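Local coordinates for protein Lon211 (Mycobacterium tuberculosis, PDB 6VBK) that probably recognises and binds protein substrates as the N-terminal domain of the ATP-dependent Lon protease, at residues L14-L19 / L119-T124; V24-V29 / V103-I108; K63-L68 / G80-I85. All coordinates share one frame; numbering follows the deposited sequence.

Contact 1: residues L14-L19 / L119-T124; sequences LPVLPL and LWVEGT
Strands 9-19 and 120-125 are antiparallel neighbours in the mixed sheet of this PUA-like Lon substrate-binding domain. Within 14-19 and 119-124 the bridges are Leu14 with Val121 and Pro15 with Trp120, and the segment axes diverge at 112°. Leu14 and Val121 form the hydrogen-bonded pair, each supplying one donor and one acceptor. Both bonds, Leu14 N to Val121 O and Val121 N to Leu14 O, are 3.2 Å long and run nearly along the C=O axis of the acceptor. Val16 N gives a shorter and also nearly collinear bond to Leu119 O at 2.8 Å. The same carbonyl takes a CA-H...O contact from Pro15 CA, so two neighbouring residues grip it. Next to this bond a water continues the ladder: it donates to Val16 O and accepts from Leu119 N, at 2.8 Å from each. Pro15 has no N-H to offer, but its carbonyl is used on the other edge of strand 9-19, where Leu67 N of the neighbouring parallel strand binds it. The indole N-H of Trp120 is satisfied by Pro115 O.

On the face bearing Pro15 and Trp120 the two side chains lie side by side. Pro15 CD sits over the six-membered ring of Trp120 in a CH-pi contact, 3.9 Å from its centroid and 29° off the normal. Trp120 CG is anti to its own carbonyl carbon, and the ring is turned with its flat side to the proline, whose other neighbours include Ala47 of helix 38-50. Away from the Trp120 ring, Val16 and Val121 cross at about a right angle, and Val16 CG2 meets Val121 CG2 at 3.7 Å.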
loop_
_atom_site.group_PDB
_atom_site.type_symbol
_atom_site.label_atom_id
_atom_site.label_comp_id
_atom_site.label_asym_id
_atom_site.label_seq_id
_atom_site.Cartn_x
_atom_site.Cartn_y
_atom_site.Cartn_z
ATOM N N LEU B 14 -7.996 -3.490 9.202
ATOM C CA LEU B 14 -9.401 -3.610 9.560
ATOM C C LEU B 14 -9.599 -4.769 10.524
ATOM O O LEU B 14 -8.854 -5.756 10.476
ATOM C CB LEU B 14 -10.276 -3.832 8.317
ATOM C CG LEU B 14 -10.234 -2.747 7.240
ATOM C CD1 LEU B 14 -10.881 -3.245 5.961
ATOM C CD2 LEU B 14 -10.914 -1.479 7.734
ATOM N N PRO B 15 -10.593 -4.680 11.406
ATOM C CA PRO B 15 -10.934 -5.832 12.247
ATOM C C PRO B 15 -11.741 -6.852 11.463
ATOM O O PRO B 15 -12.602 -6.503 10.651
ATOM C CB PRO B 15 -11.761 -5.209 13.376
ATOM C CG PRO B 15 -12.409 -4.027 12.738
ATOM C CD PRO B 15 -11.435 -3.508 11.706
ATOM N N VAL B 16 -11.454 -8.125 11.709
ATOM C CA VAL B 16 -12.097 -9.209 10.974
ATOM C C VAL B 16 -13.432 -9.537 11.628
ATOM O O VAL B 16 -13.487 -9.903 12.808
ATOM C CB VAL B 16 -11.196 -10.449 10.913
ATOM C CG1 VAL B 16 -11.958 -11.623 10.319
ATOM C CG2 VAL B 16 -9.950 -10.156 10.098
ATOM N N LEU B 17 -14.504 -9.398 10.850
ATOM C CA LEU B 17 -15.855 -9.786 11.324
ATOM C C LEU B 17 -16.193 -11.092 10.607
ATOM O O LEU B 17 -16.576 -11.038 9.433
ATOM C CB LEU B 17 -16.863 -8.680 11.004
ATOM C CG LEU B 17 -18.144 -8.711 11.835
ATOM C CD1 LEU B 17 -18.839 -7.360 11.818
ATOM C CD2 LEU B 17 -19.078 -9.803 11.344
ATOM N N PRO B 18 -15.978 -12.265 11.238
ATOM C CA PRO B 18 -16.222 -13.549 10.587
ATOM C C PRO B 18 -17.705 -13.854 10.342
ATOM O O PRO B 18 -18.512 -13.567 11.196
ATOM C CB PRO B 18 -15.649 -14.557 11.592
ATOM C CG PRO B 18 -15.800 -13.866 12.922
ATOM C CD PRO B 18 -15.525 -12.410 12.619
ATOM N N LEU B 19 -17.995 -14.428 9.173
ATOM C CA LEU B 19 -19.371 -14.829 8.785
ATOM C C LEU B 19 -19.410 -16.359 8.685
ATOM O O LEU B 19 -18.836 -16.899 7.722
ATOM C CB LEU B 19 -19.713 -14.182 7.439
ATOM C CG LEU B 19 -19.516 -12.670 7.369
ATOM C CD1 LEU B 19 -19.769 -12.157 5.963
ATOM C CD2 LEU B 19 -20.419 -11.961 8.364
ATOM N N LEU B 119 -9.661 -9.548 15.970
ATOM C CA LEU B 119 -8.491 -9.893 15.175
ATOM C C LEU B 119 -8.314 -8.879 14.053
ATOM O O LEU B 119 -9.261 -8.580 13.318
ATOM C CB LEU B 119 -8.634 -11.303 14.604
ATOM C CG LEU B 119 -7.623 -11.729 13.538
ATOM C CD1 LEU B 119 -6.200 -11.662 14.072
ATOM C CD2 LEU B 119 -7.946 -13.128 13.035
ATOM N N TRP B 120 -7.102 -8.349 13.925
ATOM C CA TRP B 120 -6.784 -7.345 12.923
ATOM C C TRP B 120 -5.892 -7.944 11.845
ATOM O O TRP B 120 -4.972 -8.713 12.141
ATOM C CB TRP B 120 -6.090 -6.137 13.559
ATOM C CG TRP B 120 -6.980 -5.341 14.463
ATOM C CD1 TRP B 120 -7.293 -5.619 15.761
ATOM C CD2 TRP B 120 -7.667 -4.126 14.137
ATOM N NE1 TRP B 120 -8.135 -4.656 16.263
ATOM C CE2 TRP B 120 -8.379 -3.728 15.285
ATOM C CE3 TRP B 120 -7.749 -3.340 12.984
ATOM C CZ2 TRP B 120 -9.163 -2.578 15.313
ATOM C CZ3 TRP B 120 -8.526 -2.196 13.016
ATOM C CH2 TRP B 120 -9.224 -1.828 14.172
ATOM N N VAL B 121 -6.175 -7.592 10.589
ATOM C CA VAL B 121 -5.373 -8.018 9.451
ATOM C C VAL B 121 -5.137 -6.818 8.546
ATOM O O VAL B 121 -5.895 -5.846 8.549
ATOM C CB VAL B 121 -6.035 -9.164 8.648
ATOM C CG1 VAL B 121 -6.271 -10.381 9.532
ATOM C CG2 VAL B 121 -7.334 -8.691 8.015
ATOM N N GLU B 122 -4.061 -6.892 7.771
ATOM C CA GLU B 122 -3.796 -5.906 6.737
ATOM C C GLU B 122 -4.437 -6.347 5.429
ATOM O O GLU B 122 -4.504 -7.539 5.117
ATOM C CB GLU B 122 -2.293 -5.700 6.544
ATOM C CG GLU B 122 -1.606 -5.034 7.725
ATOM C CD GLU B 122 -0.126 -4.811 7.489
ATOM O OE1 GLU B 122 0.390 -5.285 6.455
ATOM O OE2 GLU B 122 0.521 -4.162 8.337
ATOM N N GLY B 123 -4.919 -5.371 4.664
ATOM C CA GLY B 123 -5.605 -5.674 3.423
ATOM C C GLY B 123 -5.432 -4.571 2.403
ATOM O O GLY B 123 -5.073 -3.436 2.733
ATOM N N THR B 124 -5.708 -4.919 1.147
ATOM C CA THR B 124 -5.549 -4.008 0.021
ATOM C C THR B 124 -6.860 -3.926 -0.743
ATOM O O THR B 124 -7.394 -4.954 -1.173
ATOM C CB THR B 124 -4.423 -4.471 -0.905
ATOM O OG1 THR B 124 -3.188 -4.483 -0.183
ATOM C CG2 THR B 124 -4.300 -3.538 -2.101
HETATM O O HOH W 1 -12.042 -10.809 15.064
#

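Contact 2: residues V24-V29 / V103-I108; sequences VLPGMV and VSRVRI
A type II beta turn, Leu25 to Met28, packs its proline corner against residues 103-108 of strand 96-112, with no hydrogen bond between the two segments. Pro26 carries the contact, its ring lying across the strand so that successive atoms meet successive residues. Pro26 CB touches Val103 O at 3.5 Å, and Pro26 CG comes against the backbone of Ser104, with Ser104 C at 3.8 Å. Pro26 CD lies 3.9 Å above one face of the Arg105 guanidinium, offset toward its rim, while Leu25 CD2 approaches Arg105 NH2 at 4.1 Å. Leu25 and Arg105 run side by side and point the same way; Pro26 crosses the arginine at about a right angle.

The guanidinium is fixed from the helical part of the domain. With CG anti to the carbonyl carbon and the chain extended as far as NE, Arg105 reaches Asp173 in a salt bridge through NH2, which also binds Val189 O, while NE binds Leu190 O. Arg198 brings a like charge near NH1, which Asp173 may partly offset. Leu25 rests on Val189 and Leu190 of helix 183-191.

The turn itself is set by Gly27, with phi at 95°, and by Met28 N bonding to Leu25 O at 3.1 Å. Backbone hydrogen bonds link Gly27 and Met28 with Gly102. Met28, extended as far as its sulfur (chi2 173°), brings SD to Leu25 N, which donates a weak hydrogen bond at 3.3 Å.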
loop_
_atom_site.group_PDB
_atom_site.type_symbol
_atom_site.label_atom_id
_atom_site.label_comp_id
_atom_site.label_asym_id
_atom_site.label_seq_id
_atom_site.Cartn_x
_atom_site.Cartn_y
_atom_site.Cartn_z
ATOM N N VAL B 24 -21.005 -11.647 2.212
ATOM C CA VAL B 24 -21.430 -10.252 1.908
ATOM C C VAL B 24 -20.554 -9.731 0.768
ATOM O O VAL B 24 -19.336 -9.592 0.970
ATOM C CB VAL B 24 -21.343 -9.350 3.152
ATOM C CG1 VAL B 24 -21.764 -7.926 2.837
ATOM C CG2 VAL B 24 -22.163 -9.907 4.302
ATOM N N LEU B 25 -21.160 -9.485 -0.394
ATOM C CA LEU B 25 -20.433 -8.977 -1.543
ATOM C C LEU B 25 -20.558 -7.464 -1.622
ATOM O O LEU B 25 -21.463 -6.874 -1.023
ATOM C CB LEU B 25 -20.966 -9.616 -2.831
ATOM C CG LEU B 25 -20.804 -11.133 -2.932
ATOM C CD1 LEU B 25 -21.419 -11.659 -4.218
ATOM C CD2 LEU B 25 -19.337 -11.520 -2.839
ATOM N N PRO B 26 -19.647 -6.796 -2.331
ATOM C CA PRO B 26 -19.780 -5.345 -2.510
ATOM C C PRO B 26 -21.111 -4.989 -3.154
ATOM O O PRO B 26 -21.558 -5.635 -4.104
ATOM C CB PRO B 26 -18.599 -4.992 -3.419
ATOM C CG PRO B 26 -17.585 -6.048 -3.127
ATOM C CD PRO B 26 -18.371 -7.303 -2.870
ATOM N N GLY B 27 -21.751 -3.951 -2.616
ATOM C CA GLY B 27 -23.053 -3.528 -3.079
ATOM C C GLY B 27 -24.225 -4.093 -2.306
ATOM O O GLY B 27 -25.360 -3.657 -2.532
ATOM N N MET B 28 -23.992 -5.043 -1.405
ATOM C CA MET B 28 -25.059 -5.644 -0.617
ATOM C C MET B 28 -25.189 -4.944 0.730
ATOM O O MET B 28 -24.230 -4.370 1.253
ATOM C CB MET B 28 -24.799 -7.137 -0.396
ATOM C CG MET B 28 -24.814 -7.983 -1.662
ATOM S SD MET B 28 -24.314 -9.694 -1.358
ATOM C CE MET B 28 -25.536 -10.214 -0.154
ATOM N N VAL B 29 -26.394 -5.001 1.292
ATOM C CA VAL B 29 -26.666 -4.483 2.628
ATOM C C VAL B 29 -27.452 -5.547 3.380
ATOM O O VAL B 29 -28.494 -6.013 2.901
ATOM C CB VAL B 29 -27.422 -3.142 2.593
ATOM C CG1 VAL B 29 -28.625 -3.208 1.661
ATOM C CG2 VAL B 29 -27.842 -2.728 3.993
ATOM N N VAL B 103 -18.784 -2.633 0.608
ATOM C CA VAL B 103 -18.239 -1.533 -0.188
ATOM C C VAL B 103 -17.357 -2.052 -1.324
ATOM O O VAL B 103 -17.634 -1.803 -2.499
ATOM C CB VAL B 103 -17.468 -0.532 0.703
ATOM C CG1 VAL B 103 -16.867 0.607 -0.129
ATOM C CG2 VAL B 103 -18.367 0.023 1.797
ATOM N N SER B 104 -16.281 -2.767 -0.990
ATOM C CA SER B 104 -15.312 -3.177 -1.999
ATOM C C SER B 104 -14.582 -4.438 -1.551
ATOM O O SER B 104 -14.642 -4.839 -0.386
ATOM C CB SER B 104 -14.314 -2.049 -2.290
ATOM O OG SER B 104 -13.659 -1.627 -1.104
ATOM N N ARG B 105 -13.877 -5.059 -2.495
ATOM C CA ARG B 105 -13.100 -6.250 -2.190
ATOM C C ARG B 105 -11.743 -5.868 -1.619
ATOM O O ARG B 105 -11.107 -4.910 -2.069
ATOM C CB ARG B 105 -12.924 -7.113 -3.438
ATOM C CG ARG B 105 -14.200 -7.793 -3.888
ATOM C CD ARG B 105 -14.000 -8.576 -5.171
ATOM N NE ARG B 105 -15.092 -9.518 -5.392
ATOM C CZ ARG B 105 -16.263 -9.193 -5.930
ATOM N NH1 ARG B 105 -16.500 -7.944 -6.306
ATOM N NH2 ARG B 105 -17.198 -10.120 -6.090
ATOM N N VAL B 106 -11.306 -6.620 -0.613
ATOM C CA VAL B 106 -10.044 -6.368 0.071
ATOM C C VAL B 106 -9.250 -7.666 0.091
ATOM O O VAL B 106 -9.734 -8.684 0.601
ATOM C CB VAL B 106 -10.256 -5.841 1.500
ATOM C CG1 VAL B 106 -8.920 -5.565 2.165
ATOM C CG2 VAL B 106 -11.113 -4.583 1.485
ATOM N N ARG B 107 -8.041 -7.636 -0.467
ATOM C CA ARG B 107 -7.167 -8.802 -0.463
ATOM C C ARG B 107 -6.503 -8.931 0.903
ATOM O O ARG B 107 -5.718 -8.065 1.302
ATOM C CB ARG B 107 -6.118 -8.695 -1.567
ATOM C CG ARG B 107 -5.088 -9.812 -1.548
ATOM C CD ARG B 107 -4.533 -10.083 -2.938
ATOM N NE ARG B 107 -5.570 -10.572 -3.843
ATOM C CZ ARG B 107 -5.936 -11.846 -3.942
ATOM N NH1 ARG B 107 -5.347 -12.766 -3.190
ATOM N NH2 ARG B 107 -6.890 -12.201 -4.791
ATOM N N ILE B 108 -6.815 -10.013 1.614
ATOM C CA ILE B 108 -6.331 -10.189 2.979
ATOM C C ILE B 108 -4.853 -10.547 2.946
ATOM O O ILE B 108 -4.448 -11.519 2.297
ATOM C CB ILE B 108 -7.147 -11.258 3.715
ATOM C CG1 ILE B 108 -8.591 -10.787 3.891
ATOM C CG2 ILE B 108 -6.513 -11.581 5.059
ATOM C CD1 ILE B 108 -9.459 -11.760 4.640
#

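Contact 3: residues K63-L68 / G80-I85; sequences KPRVLL and GTLGVI
Gly83 O is gripped twice: Val66 N approaches in the carbonyl plane at 2.9 Å, and Arg65 CA adds a CA-H...O contact at 3.3 Å. Val66 O returns the bond to Gly83 N, closing a hydrogen-bonded pair, and Pro64 O repeats the double grip with Ile85 N and Val84 CA. In the pair of Leu68 and Thr81 both donors stand above the carbonyl planes, by 26° and 31°. These strands, 65-70 and 79-88, form an antiparallel beta hairpin within the sheet of the Lon N domain.

On the face of Arg65, Leu67, Leu82 and Val84, a bend at chi3 (56°) brings the Arg65 guanidinium flat over Leu82. Leu82 CD1 is 3.8 Å above the plane of the Arg65 guanidinium, and Leu82 CD2 lies 3.6 Å from Arg65 NH2. On the face of Val66, Leu68 and Thr81, Leu68 CD1 reaches over Gly83 to within 4.0 Å of Gly83 CA, and Thr81 OG1 is hydrogen-bonded to Val24 O. Just before strand 65-70, the Pro64 ring crosses Ile85, with Pro64 CB 3.8 Å from Ile85 CG1, and the exposed Lys63 lays its CB against Val84 CG1 at 3.6 Å.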
loop_
_atom_site.group_PDB
_atom_site.type_symbol
_atom_site.label_atom_id
_atom_site.label_comp_id
_atom_site.label_asym_id
_atom_site.label_seq_id
_atom_site.Cartn_x
_atom_site.Cartn_y
_atom_site.Cartn_z
ATOM N N LYS B 63 -18.413 6.325 10.500
ATOM C CA LYS B 63 -19.040 5.014 10.570
ATOM C C LYS B 63 -17.975 3.935 10.756
ATOM O O LYS B 63 -16.910 4.000 10.133
ATOM C CB LYS B 63 -19.846 4.732 9.303
ATOM C CG LYS B 63 -20.925 5.757 8.990
ATOM C CD LYS B 63 -22.139 5.587 9.888
ATOM C CE LYS B 63 -23.299 6.449 9.414
ATOM N NZ LYS B 63 -23.710 6.111 8.023
ATOM N N PRO B 64 -18.225 2.941 11.609
ATOM C CA PRO B 64 -17.237 1.873 11.802
ATOM C C PRO B 64 -17.002 1.086 10.520
ATOM O O PRO B 64 -17.923 0.851 9.734
ATOM C CB PRO B 64 -17.871 0.998 12.890
ATOM C CG PRO B 64 -18.835 1.907 13.595
ATOM C CD PRO B 64 -19.366 2.817 12.530
ATOM N N ARG B 65 -15.751 0.681 10.314
ATOM C CA ARG B 65 -15.350 -0.090 9.145
ATOM C C ARG B 65 -14.847 -1.455 9.592
ATOM O O ARG B 65 -13.948 -1.545 10.434
ATOM C CB ARG B 65 -14.266 0.643 8.347
ATOM C CG ARG B 65 -14.749 1.923 7.683
ATOM C CD ARG B 65 -13.593 2.866 7.387
ATOM N NE ARG B 65 -12.560 2.239 6.569
ATOM C CZ ARG B 65 -12.497 2.328 5.245
ATOM N NH1 ARG B 65 -13.414 3.019 4.579
ATOM N NH2 ARG B 65 -11.520 1.726 4.583
ATOM N N VAL B 66 -15.430 -2.514 9.030
ATOM C CA VAL B 66 -15.051 -3.882 9.357
ATOM C C VAL B 66 -14.719 -4.622 8.070
ATOM O O VAL B 66 -15.045 -4.180 6.966
ATOM C CB VAL B 66 -16.158 -4.629 10.131
ATOM C CG1 VAL B 66 -16.449 -3.937 11.453
ATOM C CG2 VAL B 66 -17.421 -4.729 9.288
ATOM N N LEU B 67 -14.059 -5.766 8.226
ATOM C CA LEU B 67 -13.739 -6.650 7.111
ATOM C C LEU B 67 -14.586 -7.909 7.248
ATOM O O LEU B 67 -14.326 -8.750 8.116
ATOM C CB LEU B 67 -12.249 -6.982 7.077
ATOM C CG LEU B 67 -11.785 -7.724 5.821
ATOM C CD1 LEU B 67 -12.149 -6.941 4.568
ATOM C CD2 LEU B 67 -10.292 -7.993 5.873
ATOM N N LEU B 68 -15.599 -8.030 6.396
ATOM C CA LEU B 68 -16.506 -9.173 6.417
ATOM C C LEU B 68 -15.850 -10.328 5.671
ATOM O O LEU B 68 -15.754 -10.306 4.438
ATOM C CB LEU B 68 -17.843 -8.791 5.791
ATOM C CG LEU B 68 -18.474 -7.513 6.348
ATOM C CD1 LEU B 68 -19.532 -6.987 5.400
ATOM C CD2 LEU B 68 -19.065 -7.755 7.729
ATOM N N GLY B 80 -11.794 -10.437 1.708
ATOM C CA GLY B 80 -12.948 -10.026 2.472
ATOM C C GLY B 80 -13.641 -8.848 1.804
ATOM O O GLY B 80 -13.167 -8.284 0.820
ATOM N N THR B 81 -14.791 -8.486 2.362
ATOM C CA THR B 81 -15.566 -7.347 1.886
ATOM C C THR B 81 -15.457 -6.220 2.902
ATOM O O THR B 81 -15.813 -6.399 4.072
ATOM C CB THR B 81 -17.031 -7.721 1.663
ATOM O OG1 THR B 81 -17.117 -8.770 0.691
ATOM C CG2 THR B 81 -17.814 -6.518 1.163
ATOM N N LEU B 82 -14.953 -5.072 2.458
ATOM C CA LEU B 82 -14.960 -3.880 3.294
ATOM C C LEU B 82 -16.398 -3.499 3.618
ATOM O O LEU B 82 -17.194 -3.227 2.715
ATOM C CB LEU B 82 -14.245 -2.731 2.584
ATOM C CG LEU B 82 -14.303 -1.358 3.260
ATOM C CD1 LEU B 82 -13.756 -1.429 4.676
ATOM C CD2 LEU B 82 -13.548 -0.317 2.443
ATOM N N GLY B 83 -16.733 -3.499 4.899
ATOM C CA GLY B 83 -18.092 -3.236 5.346
ATOM C C GLY B 83 -18.170 -1.966 6.168
ATOM O O GLY B 83 -17.292 -1.696 6.990
ATOM N N VAL B 84 -19.224 -1.190 5.938
ATOM C CA VAL B 84 -19.499 0.026 6.696
ATOM C C VAL B 84 -20.717 -0.237 7.569
ATOM O O VAL B 84 -21.802 -0.543 7.058
ATOM C CB VAL B 84 -19.728 1.233 5.774
ATOM C CG1 VAL B 84 -20.267 2.409 6.570
ATOM C CG2 VAL B 84 -18.436 1.614 5.069
ATOM N N ILE B 85 -20.537 -0.130 8.884
ATOM C CA ILE B 85 -21.642 -0.286 9.821
ATOM C C ILE B 85 -22.555 0.923 9.673
ATOM O O ILE B 85 -22.251 2.010 10.177
ATOM C CB ILE B 85 -21.142 -0.441 11.269
ATOM C CG1 ILE B 85 -20.207 -1.647 11.384
ATOM C CG2 ILE B 85 -22.316 -0.585 12.227
ATOM C CD1 ILE B 85 -20.878 -2.974 11.098
#

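In the fold
Contacts 1 and 3 are buried, while contact 2, though nearest the centre of the chain, is partly exposed. Contact 3 is the most extensive, a regular ladder of backbone bonds; contact 1 is a splayed pairing extended by a water; contact 2 has no backbone bond between its segments and relies on proline packing and an arginine held by helices. All three reach one sheet, contact 2 through strand 96-112. Leu17 N probably bonds to Leu67 O between contacts 1 and 3, Leu82 O receives Val103 N between contacts 3 and 2, and Thr124 O probably accepts a hydrogen bond from Arg107 N between contacts 1 and 2. Contact 2 meets helix 183-191, whereas contacts 1 and 3 share helix 38-50.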